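Long-range contacts in putative uncharacterized protein (Leishmania major, PDB 3M3I), which is of unknown function but belongs to the DUF985 family of the cupin superfamily, whose members share a compact antiparallel beta-barrel fold: residues V43-K48 with H58-I63; F65-E70 with S158-D163; P101-R106 with T149-A154. One frame throughout, in Å; residues are numbered along the deposited sequence.

Interaction 1: V43-K48 with H58-I63; sequences VRSAHK and HAYTTI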
ATOM      1  N   VAL A  43       5.682   7.902  -5.368  1.00 77.44           N
ATOM      2  CA  VAL A  43       6.495   8.595  -4.384  1.00 76.16           C
ATOM      3  C   VAL A  43       7.705   7.797  -3.954  1.00 74.37           C
ATOM      4  O   VAL A  43       7.737   6.573  -4.046  1.00 73.37           O
ATOM      5  CB  VAL A  43       5.694   9.006  -3.132  1.00 74.82           C
ATOM      6  CG1 VAL A  43       4.456   9.798  -3.543  1.00 76.99           C
ATOM      7  CG2 VAL A  43       5.324   7.792  -2.303  1.00 72.59           C
ATOM      8  N   ARG A  44       8.685   8.553  -3.471  1.00 74.50           N
ATOM      9  CA  ARG A  44       9.938   8.058  -2.943  1.00 73.27           C
ATOM     10  C   ARG A  44      10.256   8.839  -1.644  1.00 72.35           C
ATOM     11  O   ARG A  44      10.437  10.051  -1.676  1.00 74.40           O
ATOM     12  CB  ARG A  44      11.035   8.263  -4.006  1.00 76.12           C
ATOM     13  CG  ARG A  44      11.195   7.066  -4.959  1.00 76.72           C
ATOM     14  CD  ARG A  44      11.399   7.430  -6.426  1.00 80.86           C
ATOM     15  NE  ARG A  44      12.710   8.024  -6.698  1.00 83.72           N
ATOM     16  CZ  ARG A  44      13.863   7.355  -6.759  1.00 84.35           C
ATOM     17  NH1 ARG A  44      13.907   6.038  -6.539  1.00 82.10           N
ATOM     18  NH2 ARG A  44      14.989   8.015  -7.028  1.00 87.83           N
ATOM     19  N   SER A  45      10.297   8.148  -0.511  1.00 69.85           N
ATOM     20  CA  SER A  45      10.671   8.758   0.778  1.00 69.31           C
ATOM     21  C   SER A  45      11.819   9.765   0.685  1.00 71.49           C
ATOM     22  O   SER A  45      12.823   9.521   0.029  1.00 72.57           O
ATOM     23  CB  SER A  45      11.071   7.666   1.789  1.00 67.01           C
ATOM     24  OG  SER A  45      11.459   8.226   3.056  1.00 66.91           O
ATOM     25  N   ALA A  46      11.664  10.892   1.370  1.00 72.75           N
ATOM     26  CA  ALA A  46      12.741  11.867   1.510  1.00 75.41           C
ATOM     27  C   ALA A  46      13.898  11.305   2.344  1.00 74.36           C
ATOM     28  O   ALA A  46      15.046  11.694   2.150  1.00 76.69           O
ATOM     29  CB  ALA A  46      12.206  13.137   2.146  1.00 77.34           C
ATOM     30  N   HIS A  47      13.575  10.388   3.261  1.00 71.41           N
ATOM     31  CA  HIS A  47      14.501   9.870   4.271  1.00 70.48           C
ATOM     32  C   HIS A  47      15.156   8.575   3.784  1.00 69.06           C
ATOM     33  O   HIS A  47      14.472   7.661   3.329  1.00 67.40           O
ATOM     34  CB  HIS A  47      13.723   9.625   5.568  1.00 68.94           C
ATOM     35  CG  HIS A  47      14.519   8.984   6.668  1.00 68.11           C
ATOM     36  ND1 HIS A  47      15.394   9.689   7.465  1.00 69.95           N
ATOM     37  CD2 HIS A  47      14.527   7.713   7.138  1.00 66.13           C
ATOM     38  CE1 HIS A  47      15.926   8.876   8.358  1.00 68.96           C
ATOM     39  NE2 HIS A  47      15.413   7.672   8.185  1.00 66.66           N
ATOM     40  N   LYS A  48      16.481   8.513   3.885  1.00 70.25           N
ATOM     41  CA  LYS A  48      17.258   7.359   3.449  1.00 69.65           C
ATOM     42  C   LYS A  48      17.633   6.438   4.618  1.00 67.80           C
ATOM     43  O   LYS A  48      17.844   6.893   5.740  1.00 68.02           O
ATOM     44  CB  LYS A  48      18.543   7.828   2.757  1.00 72.99           C
ATOM     45  CG  LYS A  48      18.338   8.500   1.406  1.00 75.66           C
ATOM     46  CD  LYS A  48      19.558   8.275   0.507  1.00 78.89           C
ATOM     47  CE  LYS A  48      19.323   8.667  -0.962  1.00 81.94           C
ATOM     48  NZ  LYS A  48      20.094   9.881  -1.417  1.00 87.25           N
ATOM     49  N   HIS A  58      16.090   4.698  -0.191  1.00 59.64           N
ATOM     50  CA  HIS A  58      14.945   5.408   0.363  1.00 59.92           C
ATOM     51  C   HIS A  58      14.221   4.486   1.355  1.00 59.91           C
ATOM     52  O   HIS A  58      14.182   3.272   1.148  1.00 59.37           O
ATOM     53  CB  HIS A  58      13.976   5.826  -0.758  1.00 59.33           C
ATOM     54  CG  HIS A  58      14.571   6.793  -1.739  1.00 60.03           C
ATOM     55  ND1 HIS A  58      15.120   6.397  -2.940  1.00 59.78           N
ATOM     56  CD2 HIS A  58      14.728   8.135  -1.677  1.00 61.61           C
ATOM     57  CE1 HIS A  58      15.577   7.463  -3.576  1.00 61.17           C
ATOM     58  NE2 HIS A  58      15.350   8.531  -2.830  1.00 62.33           N
ATOM     59  N   ALA A  59      13.669   5.055   2.428  1.00 61.09           N
ATOM     60  CA  ALA A  59      12.880   4.273   3.376  1.00 61.78           C
ATOM     61  C   ALA A  59      11.914   3.369   2.624  1.00 60.83           C
ATOM     62  O   ALA A  59      11.880   2.167   2.847  1.00 61.12           O
ATOM     63  CB  ALA A  59      12.112   5.173   4.339  1.00 63.55           C
ATOM     64  N   TYR A  60      11.132   3.980   1.737  1.00 60.11           N
ATOM     65  CA  TYR A  60      10.211   3.266   0.866  1.00 59.36           C
ATOM     66  C   TYR A  60      10.154   3.941  -0.496  1.00 58.30           C
ATOM     67  O   TYR A  60      10.535   5.095  -0.648  1.00 58.49           O
ATOM     68  CB  TYR A  60       8.811   3.235   1.469  1.00 60.41           C
ATOM     69  CG  TYR A  60       8.152   4.594   1.507  1.00 60.82           C
ATOM     70  CD1 TYR A  60       7.313   5.011   0.494  1.00 60.12           C
ATOM     71  CD2 TYR A  60       8.386   5.468   2.550  1.00 62.34           C
ATOM     72  CE1 TYR A  60       6.732   6.256   0.522  1.00 60.88           C
ATOM     73  CE2 TYR A  60       7.798   6.727   2.582  1.00 63.33           C
ATOM     74  CZ  TYR A  60       6.975   7.113   1.560  1.00 62.57           C
ATOM     75  OH  TYR A  60       6.391   8.355   1.589  1.00 63.93           O
ATOM     76  N   THR A  61       9.676   3.188  -1.474  1.00 57.69           N
ATOM     77  CA  THR A  61       9.349   3.671  -2.796  1.00 57.08           C
ATOM     78  C   THR A  61       8.034   3.001  -3.126  1.00 57.16           C
ATOM     79  O   THR A  61       7.797   1.887  -2.686  1.00 57.75           O
ATOM     80  CB  THR A  61      10.427   3.286  -3.834  1.00 56.83           C
ATOM     81  OG1 THR A  61      10.620   1.876  -3.836  1.00 57.09           O
ATOM     82  CG2 THR A  61      11.769   3.960  -3.528  1.00 57.12           C
ATOM     83  N   THR A  62       7.157   3.685  -3.861  1.00 56.96           N
ATOM     84  CA  THR A  62       5.851   3.103  -4.236  1.00 57.24           C
ATOM     85  C   THR A  62       5.621   3.220  -5.730  1.00 56.92           C
ATOM     86  O   THR A  62       6.246   4.048  -6.401  1.00 56.67           O
ATOM     87  CB  THR A  62       4.629   3.766  -3.519  1.00 57.88           C
ATOM     88  OG1 THR A  62       4.194   4.901  -4.273  1.00 57.63           O
ATOM     89  CG2 THR A  62       4.957   4.194  -2.088  1.00 58.65           C
ATOM     90  N   ILE A  63       4.716   2.382  -6.238  1.00 57.41           N
ATOM     91  CA  ILE A  63       4.340   2.384  -7.651  1.00 57.55           C
ATOM     92  C   ILE A  63       2.911   1.917  -7.845  1.00 58.30           C
ATOM     93  O   ILE A  63       2.336   1.274  -6.987  1.00 59.06           O
ATOM     94  CB  ILE A  63       5.250   1.466  -8.519  1.00 58.11           C
ATOM     95  CG1 ILE A  63       5.064  -0.004  -8.163  1.00 59.30           C
ATOM     96  CG2 ILE A  63       6.727   1.832  -8.381  1.00 57.71           C
ATOM     97  CD1 ILE A  63       5.673  -0.947  -9.185  1.00 60.61           C
TER
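Strands 38-44 and 48-50 of the cupin beta-sheet both pair antiparallel with strand 56-67, giving two short ladders between Val43-Lys48 and His58-Ile63, marked by the non-hydrogen-bonded pairs Arg44-Thr61 and Lys48-His58. Between them the register slips by one residue. Thr62 N donates to Val43 O at 3.0 Å and Ser45 N to Tyr60 O at 3.1 Å; past the slip, Ala59 N reaches His47 O at 2.9 Å. An ST turn lies at the offset: Ser45 OG, anti to its own backbone N (chi1 179°), accepts from His47 N and meets Ala59 CB at 3.4 Å. On the Arg44-Thr61 face, His58 CE1 sits 3.4 Å above the guanidinium plane of Arg44, toward its rim. The two planes are 57° apart, which excludes a parallel stack. Arg44 CG lies beside Thr61 CG2 at 3.5 Å. The Tyr60 ring has Ser45 N 4.0 Å above its centre, and Val43 CG2 comes to its edge at CE1, 3.5 Å away. Strand 172-179 pairs with the other edge of strand 56-67, with Thr61 hydrogen-bonded through its backbone to Val178, while Asp81 and Gln147 of the second subunit hold Tyr60 OH and Thr62 OG1.

Interaction 2: F65-E70 with S158-D163; sequences FLCTPE and SSVAAD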
ATOM      1  N   PHE A  65       1.055  -0.677 -10.265  1.00 70.04           N
ATOM      2  CA  PHE A  65       1.397  -1.786 -11.140  1.00 69.82           C
ATOM      3  C   PHE A  65       0.148  -2.411 -11.741  1.00 70.30           C
ATOM      4  O   PHE A  65      -0.755  -2.790 -11.011  1.00 70.07           O
ATOM      5  CB  PHE A  65       2.195  -2.843 -10.378  1.00 68.73           C
ATOM      6  CG  PHE A  65       2.671  -3.955 -11.246  1.00 68.68           C
ATOM      7  CD1 PHE A  65       3.792  -3.796 -12.043  1.00 69.20           C
ATOM      8  CD2 PHE A  65       1.981  -5.146 -11.305  1.00 68.48           C
ATOM      9  CE1 PHE A  65       4.228  -4.819 -12.864  1.00 69.51           C
ATOM     10  CE2 PHE A  65       2.414  -6.177 -12.122  1.00 68.73           C
ATOM     11  CZ  PHE A  65       3.537  -6.007 -12.908  1.00 69.26           C
ATOM     12  N   LEU A  66       0.105  -2.521 -13.068  1.00 71.37           N
ATOM     13  CA  LEU A  66      -1.002  -3.198 -13.765  1.00 72.30           C
ATOM     14  C   LEU A  66      -0.470  -4.399 -14.550  1.00 72.56           C
ATOM     15  O   LEU A  66       0.612  -4.357 -15.132  1.00 72.84           O
ATOM     16  CB  LEU A  66      -1.775  -2.211 -14.650  1.00 74.10           C
ATOM     17  CG  LEU A  66      -2.954  -2.688 -15.520  1.00 75.79           C
ATOM     18  CD1 LEU A  66      -3.944  -1.547 -15.831  1.00 77.38           C
ATOM     19  CD2 LEU A  66      -2.461  -3.306 -16.822  1.00 77.17           C
ATOM     20  N   CYS A  67      -1.251  -5.472 -14.546  1.00 72.74           N
ATOM     21  CA  CYS A  67      -0.885  -6.763 -15.127  1.00 73.10           C
ATOM     22  C   CYS A  67      -2.035  -7.192 -16.049  1.00 75.08           C
ATOM     23  O   CYS A  67      -3.186  -6.934 -15.744  1.00 75.51           O
ATOM     24  CB  CYS A  67      -0.700  -7.758 -13.988  1.00 71.58           C
ATOM     25  SG  CYS A  67       0.204  -9.291 -14.313  1.00 71.53           S
ATOM     26  N   THR A  68      -1.711  -7.819 -17.177  1.00 76.62           N
ATOM     27  CA  THR A  68      -2.705  -8.330 -18.127  1.00 79.03           C
ATOM     28  C   THR A  68      -2.372  -9.787 -18.451  1.00 79.57           C
ATOM     29  O   THR A  68      -1.299 -10.257 -18.102  1.00 78.24           O
ATOM     30  CB  THR A  68      -2.717  -7.499 -19.430  1.00 81.52           C
ATOM     31  OG1 THR A  68      -1.374  -7.320 -19.895  1.00 81.56           O
ATOM     32  CG2 THR A  68      -3.344  -6.130 -19.210  1.00 81.59           C
ATOM     33  N   PRO A  69      -3.294 -10.513 -19.110  1.00 81.79           N
ATOM     34  CA  PRO A  69      -2.947 -11.881 -19.534  1.00 82.78           C
ATOM     35  C   PRO A  69      -1.829 -11.939 -20.589  1.00 84.17           C
ATOM     36  O   PRO A  69      -1.058 -12.894 -20.609  1.00 84.01           O
ATOM     37  CB  PRO A  69      -4.266 -12.425 -20.090  1.00 85.43           C
ATOM     38  CG  PRO A  69      -5.324 -11.559 -19.507  1.00 84.96           C
ATOM     39  CD  PRO A  69      -4.713 -10.212 -19.359  1.00 83.56           C
ATOM     40  N   GLU A  70      -1.744 -10.915 -21.439  1.00 85.78           N
ATOM     41  CA  GLU A  70      -0.693 -10.818 -22.457  1.00 87.59           C
ATOM     42  C   GLU A  70       0.608 -10.221 -21.895  1.00 85.33           C
ATOM     43  O   GLU A  70       1.642 -10.301 -22.552  1.00 86.58           O
ATOM     44  CB  GLU A  70      -1.179  -9.993 -23.657  1.00 90.94           C
ATOM     45  CG  GLU A  70      -2.315 -10.651 -24.471  1.00 94.23           C
ATOM     46  CD  GLU A  70      -2.561  -9.980 -25.840  1.00 98.44           C
ATOM     47  OE1 GLU A  70      -1.882  -8.970 -26.138  1.00 98.70           O
ATOM     48  OE2 GLU A  70      -3.429 -10.456 -26.619  1.00101.80           O
ATOM     49  N   SER A 158       3.940 -12.290 -11.435  1.00 67.01           N
ATOM     50  CA  SER A 158       2.495 -12.166 -11.373  1.00 67.64           C
ATOM     51  C   SER A 158       1.795 -12.401 -12.707  1.00 68.92           C
ATOM     52  O   SER A 158       2.407 -12.281 -13.756  1.00 69.01           O
ATOM     53  CB  SER A 158       2.091 -10.817 -10.761  1.00 66.39           C
ATOM     54  OG  SER A 158       2.188  -9.755 -11.684  1.00 65.67           O
ATOM     55  N   SER A 159       0.511 -12.780 -12.636  1.00 70.32           N
ATOM     56  CA  SER A 159      -0.295 -13.043 -13.826  1.00 71.94           C
ATOM     57  C   SER A 159      -1.773 -12.831 -13.554  1.00 73.00           C
ATOM     58  O   SER A 159      -2.205 -12.770 -12.397  1.00 73.01           O
ATOM     59  CB  SER A 159      -0.069 -14.468 -14.351  1.00 74.13           C
ATOM     60  OG  SER A 159      -0.603 -15.434 -13.473  1.00 75.65           O
ATOM     61  N   VAL A 160      -2.544 -12.719 -14.633  1.00 74.24           N
ATOM     62  CA  VAL A 160      -3.999 -12.605 -14.550  1.00 75.84           C
ATOM     63  C   VAL A 160      -4.629 -13.618 -15.493  1.00 78.62           C
ATOM     64  O   VAL A 160      -4.156 -13.800 -16.615  1.00 79.01           O
ATOM     65  CB  VAL A 160      -4.483 -11.204 -14.949  1.00 74.93           C
ATOM     66  CG1 VAL A 160      -5.972 -11.049 -14.631  1.00 76.81           C
ATOM     67  CG2 VAL A 160      -3.653 -10.130 -14.251  1.00 72.43           C
ATOM     68  N   ALA A 161      -5.696 -14.261 -15.028  1.00 80.95           N
ATOM     69  CA  ALA A 161      -6.386 -15.303 -15.788  1.00 84.21           C
ATOM     70  C   ALA A 161      -7.135 -14.710 -16.982  1.00 85.12           C
ATOM     71  O   ALA A 161      -7.668 -13.596 -16.901  1.00 84.10           O
ATOM     72  CB  ALA A 161      -7.363 -16.080 -14.876  1.00 86.87           C
ATOM     73  N   ALA A 162      -7.173 -15.467 -18.080  1.00 87.38           N
ATOM     74  CA  ALA A 162      -7.827 -15.023 -19.309  1.00 88.70           C
ATOM     75  C   ALA A 162      -9.334 -15.125 -19.181  1.00 91.38           C
ATOM     76  O   ALA A 162     -10.052 -14.173 -19.497  1.00 91.24           O
ATOM     77  CB  ALA A 162      -7.350 -15.834 -20.488  1.00 90.75           C
ATOM     78  N   ASP A 163      -9.806 -16.271 -18.694  1.00 94.12           N
ATOM     79  CA  ASP A 163     -11.233 -16.554 -18.602  1.00 97.53           C
ATOM     80  C   ASP A 163     -11.638 -17.042 -17.206  1.00 98.57           C
ATOM     81  O   ASP A 163     -10.836 -17.021 -16.272  1.00 96.29           O
ATOM     82  CB  ASP A 163     -11.619 -17.604 -19.654  1.00101.50           C
TER
HETATM   83  O   HOH W   1      -0.709 -12.340 -16.979  1.00 56.83           O
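Cys67 and Ser158 point at each other from two different sheets, and their side chains meet at the strand end of the contact. The thiol of Cys67 is anti to the backbone N (chi1 -163°), which brings SG to 3.3 Å from Ser158 OG. The same hydroxyl oxygen is approached by the Phe65 ring, whose CE2 is 3.6 Å from Ser158 OG on an oblique line, so OG lies against both a sulphur and an aromatic carbon. Two residues beyond Ser158, Val160 turns one branch toward Cys67: with CG1 anti to the backbone N (chi1 -171°), CG2 is the methyl that touches, 3.8 Å from Cys67 CB and 3.6 Å from Cys67 O. Beyond it Pro69 lays its ring near the backbone, CB being 3.7 Å from Val160 O. The segments run 40° apart and share no clear direct hydrogen bond. A water accepts from Val160 N at 3.0 Å; its link to Thr68 O is too short to be trusted in detail. Evidence for a joint between sheets comes from the strand partners: Phe65 and Cys67 bond through their backbones to Val174 and Ser172 of strand 172-179, whereas Ser159 pairs with Gln93 of strand 92-98. Leu92 of that strand packs on both Cys67 and Ser158, and Trp84 meets the Phe65 ring steeply from strand 81-87.

Interaction 3: P101-R106 with T149-A154; sequences PQDEDR and TVPGGA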
ATOM      1  N   PRO A 101      10.582 -20.434   4.121  1.00 93.80           N
ATOM      2  CA  PRO A 101       9.236 -20.109   4.646  1.00 95.77           C
ATOM      3  C   PRO A 101       9.162 -18.774   5.432  1.00 94.59           C
ATOM      4  O   PRO A 101       8.961 -18.769   6.645  1.00 96.30           O
ATOM      5  CB  PRO A 101       8.931 -21.302   5.539  1.00 99.85           C
ATOM      6  CG  PRO A 101       9.643 -22.448   4.861  1.00100.15           C
ATOM      7  CD  PRO A 101      10.879 -21.877   4.217  1.00 96.16           C
ATOM      8  N   GLN A 102       9.274 -17.655   4.706  1.00 92.35           N
ATOM      9  CA  GLN A 102       9.549 -16.337   5.296  1.00 91.10           C
ATOM     10  C   GLN A 102       8.334 -15.413   5.381  1.00 92.12           C
ATOM     11  O   GLN A 102       8.482 -14.199   5.540  1.00 91.28           O
ATOM     12  CB  GLN A 102      10.698 -15.665   4.526  1.00 89.27           C
ATOM     13  CG  GLN A 102      12.053 -16.179   4.996  1.00 89.14           C
ATOM     14  CD  GLN A 102      13.188 -15.903   4.045  1.00 88.57           C
ATOM     15  OE1 GLN A 102      12.984 -15.681   2.857  1.00 88.16           O
ATOM     16  NE2 GLN A 102      14.413 -15.943   4.570  1.00 89.52           N
ATOM     17  N   ASP A 103       7.144 -16.002   5.288  1.00 94.79           N
ATOM     18  CA  ASP A 103       5.887 -15.290   5.492  1.00 97.16           C
ATOM     19  C   ASP A 103       5.680 -15.000   6.973  1.00 97.73           C
ATOM     20  O   ASP A 103       5.137 -13.956   7.331  1.00 98.16           O
ATOM     21  CB  ASP A 103       4.699 -16.128   4.992  1.00101.35           C
ATOM     22  CG  ASP A 103       4.714 -16.362   3.484  1.00101.65           C
ATOM     23  OD1 ASP A 103       5.455 -15.665   2.762  1.00 99.13           O
ATOM     24  OD2 ASP A 103       3.963 -17.243   3.017  1.00105.21           O
ATOM     25  N   GLU A 104       6.115 -15.929   7.825  1.00 98.36           N
ATOM     26  CA  GLU A 104       5.825 -15.889   9.270  1.00100.29           C
ATOM     27  C   GLU A 104       6.593 -14.767   9.965  1.00 97.50           C
ATOM     28  O   GLU A 104       6.111 -14.183  10.930  1.00 98.54           O
ATOM     29  CB  GLU A 104       6.177 -17.226   9.962  1.00103.08           C
ATOM     30  CG  GLU A 104       5.824 -18.532   9.203  1.00105.85           C
ATOM     31  CD  GLU A 104       4.343 -18.674   8.860  1.00109.96           C
ATOM     32  OE1 GLU A 104       3.486 -18.245   9.669  1.00112.85           O
ATOM     33  OE2 GLU A 104       4.037 -19.233   7.782  1.00110.95           O
ATOM     34  N   ASP A 105       7.795 -14.477   9.473  1.00 94.59           N
ATOM     35  CA  ASP A 105       8.670 -13.478  10.090  1.00 92.96           C
ATOM     36  C   ASP A 105       8.127 -12.037  10.037  1.00 92.12           C
ATOM     37  O   ASP A 105       8.602 -11.174  10.782  1.00 91.58           O
ATOM     38  CB  ASP A 105      10.059 -13.532   9.443  1.00 91.44           C
ATOM     39  N   ARG A 106       7.134 -11.791   9.180  1.00 92.82           N
ATOM     40  CA  ARG A 106       6.601 -10.440   8.944  1.00 93.08           C
ATOM     41  C   ARG A 106       5.122 -10.283   9.335  1.00 95.85           C
ATOM     42  O   ARG A 106       4.477 -11.202   9.846  1.00 97.90           O
ATOM     43  CB  ARG A 106       6.807 -10.000   7.479  1.00 93.11           C
ATOM     44  CG  ARG A 106       6.577 -11.071   6.413  1.00 93.86           C
ATOM     45  CD  ARG A 106       5.477 -10.711   5.414  1.00 97.00           C
ATOM     46  NE  ARG A 106       5.228 -11.842   4.508  1.00 98.13           N
ATOM     47  CZ  ARG A 106       4.069 -12.141   3.902  1.00102.06           C
ATOM     48  NH1 ARG A 106       2.967 -11.409   4.056  1.00105.78           N
ATOM     49  NH2 ARG A 106       4.018 -13.205   3.121  1.00102.94           N
ATOM     50  N   THR A 149       2.389  -9.271   1.212  1.00 72.19           N
ATOM     51  CA  THR A 149       3.792  -8.867   1.196  1.00 70.43           C
ATOM     52  C   THR A 149       4.698 -10.001   0.727  1.00 69.38           C
ATOM     53  O   THR A 149       4.722 -11.069   1.325  1.00 70.65           O
ATOM     54  CB  THR A 149       4.262  -8.401   2.589  1.00 71.80           C
ATOM     55  OG1 THR A 149       3.578  -7.202   2.938  1.00 72.97           O
ATOM     56  CG2 THR A 149       5.757  -8.117   2.607  1.00 70.36           C
ATOM     57  N   VAL A 150       5.454  -9.743  -0.344  1.00 67.44           N
ATOM     58  CA  VAL A 150       6.376 -10.719  -0.911  1.00 66.75           C
ATOM     59  C   VAL A 150       7.694 -10.524  -0.182  1.00 66.55           C
ATOM     60  O   VAL A 150       8.273  -9.454  -0.269  1.00 65.74           O
ATOM     61  CB  VAL A 150       6.558 -10.509  -2.431  1.00 65.34           C
ATOM     62  CG1 VAL A 150       7.535 -11.521  -2.998  1.00 65.23           C
ATOM     63  CG2 VAL A 150       5.217 -10.612  -3.139  1.00 65.75           C
ATOM     64  N   PRO A 151       8.160 -11.539   0.568  1.00 67.63           N
ATOM     65  CA  PRO A 151       9.356 -11.274   1.367  1.00 67.75           C
ATOM     66  C   PRO A 151      10.586 -11.076   0.489  1.00 66.50           C
ATOM     67  O   PRO A 151      10.697 -11.714  -0.558  1.00 66.07           O
ATOM     68  CB  PRO A 151       9.497 -12.533   2.228  1.00 69.43           C
ATOM     69  CG  PRO A 151       8.138 -13.180   2.207  1.00 70.59           C
ATOM     70  CD  PRO A 151       7.615 -12.882   0.838  1.00 69.19           C
ATOM     71  N   GLY A 152      11.474 -10.178   0.908  1.00 66.34           N
ATOM     72  CA  GLY A 152      12.757  -9.990   0.253  1.00 65.80           C
ATOM     73  C   GLY A 152      13.485 -11.315   0.103  1.00 66.45           C
ATOM     74  O   GLY A 152      13.525 -12.120   1.020  1.00 67.58           O
ATOM     75  N   GLY A 153      14.046 -11.540  -1.072  1.00 66.10           N
ATOM     76  CA  GLY A 153      14.791 -12.750  -1.362  1.00 67.13           C
ATOM     77  C   GLY A 153      13.949 -13.773  -2.082  1.00 67.46           C
ATOM     78  O   GLY A 153      14.476 -14.762  -2.555  1.00 68.60           O
ATOM     79  N   ALA A 154      12.642 -13.542  -2.175  1.00 66.83           N
ATOM     80  CA  ALA A 154      11.769 -14.439  -2.920  1.00 67.40           C
ATOM     81  C   ALA A 154      11.957 -14.270  -4.426  1.00 67.01           C
ATOM     82  O   ALA A 154      12.128 -13.156  -4.908  1.00 65.86           O
ATOM     83  CB  ALA A 154      10.302 -14.208  -2.539  1.00 67.24           C
TER
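Pro151 and Arg106 carry the closer half of a small contact, 247 Å² in all, between the turn-forming loop Pro101-Arg106 and the end of strand 147-150. The Pro151 ring is the wedge. Its CG lies 3.5 Å from Gln102 O and 3.7 Å from Asp103 OD1, so that a backbone and a side-chain oxygen of the loop both rest against one ring carbon. Beside it, Arg106 and Thr149 slide past each other in opposite directions: Arg106 CD is 3.8 Å from Thr149 CG2, and Arg106 NH1 is 3.6 Å from Thr149 CB. The Arg106 chain bends at chi2 (120°), which places CD beside Thr149; farther out, one face of the guanidinium lies over Thr149 C, 3.9 Å from its plane, although a clash with the carbonyl oxygen makes the exact placement doubtful. Within the loop, Arg106 NH2 forms a salt bridge with Asp103 OD1 at 2.9 Å, though the hydrogen bond in it is weak (143°).

The Gln102 side chain is held more loosely. Its CB comes only to 4.1 Å from Pro151 CB, and its OE1 turns back to a weak bond with Asp100 N. Here the segment Thr149-Ala154 makes a type II turn from Pro151 to Ala154, with Gly153 at a positive phi (98°); both glycines of this turn are partly exposed. Past Arg106 the chain is not modelled, consistent with a mobile loop.

The chemistry is thus mostly carbon or polar atoms against carbon. The charge of Arg106 is probably offset in part by Asp103 of its own segment, its guanidinium also being in cation-pi contact with Tyr148. Between these two segments the fit rests on packing and not on directed bonds; Leu98, and Val43 of the second subunit on Arg106, add further contacts.

How the interactions relate
Interactions 1 and 2 draw on the same long strand, 56-67: its first half pairs within the sheet in interaction 1, and its last residues reach across to the other sheet in interaction 2, about 27 Å away between centres and on the opposite side of the chain's centre. Interaction 3, about 23 Å from interaction 2 between centres, is linked to it through strands 147-150 and 155-159, which follow each other in the chain. Within one subunit, interactions 1 and 3 stay about 11 Å apart at their nearest atoms. The dimer brings them together: Val43 and Tyr60 pack on Arg106 and Thr149 of the second subunit, whereas interaction 2 touches no other chain.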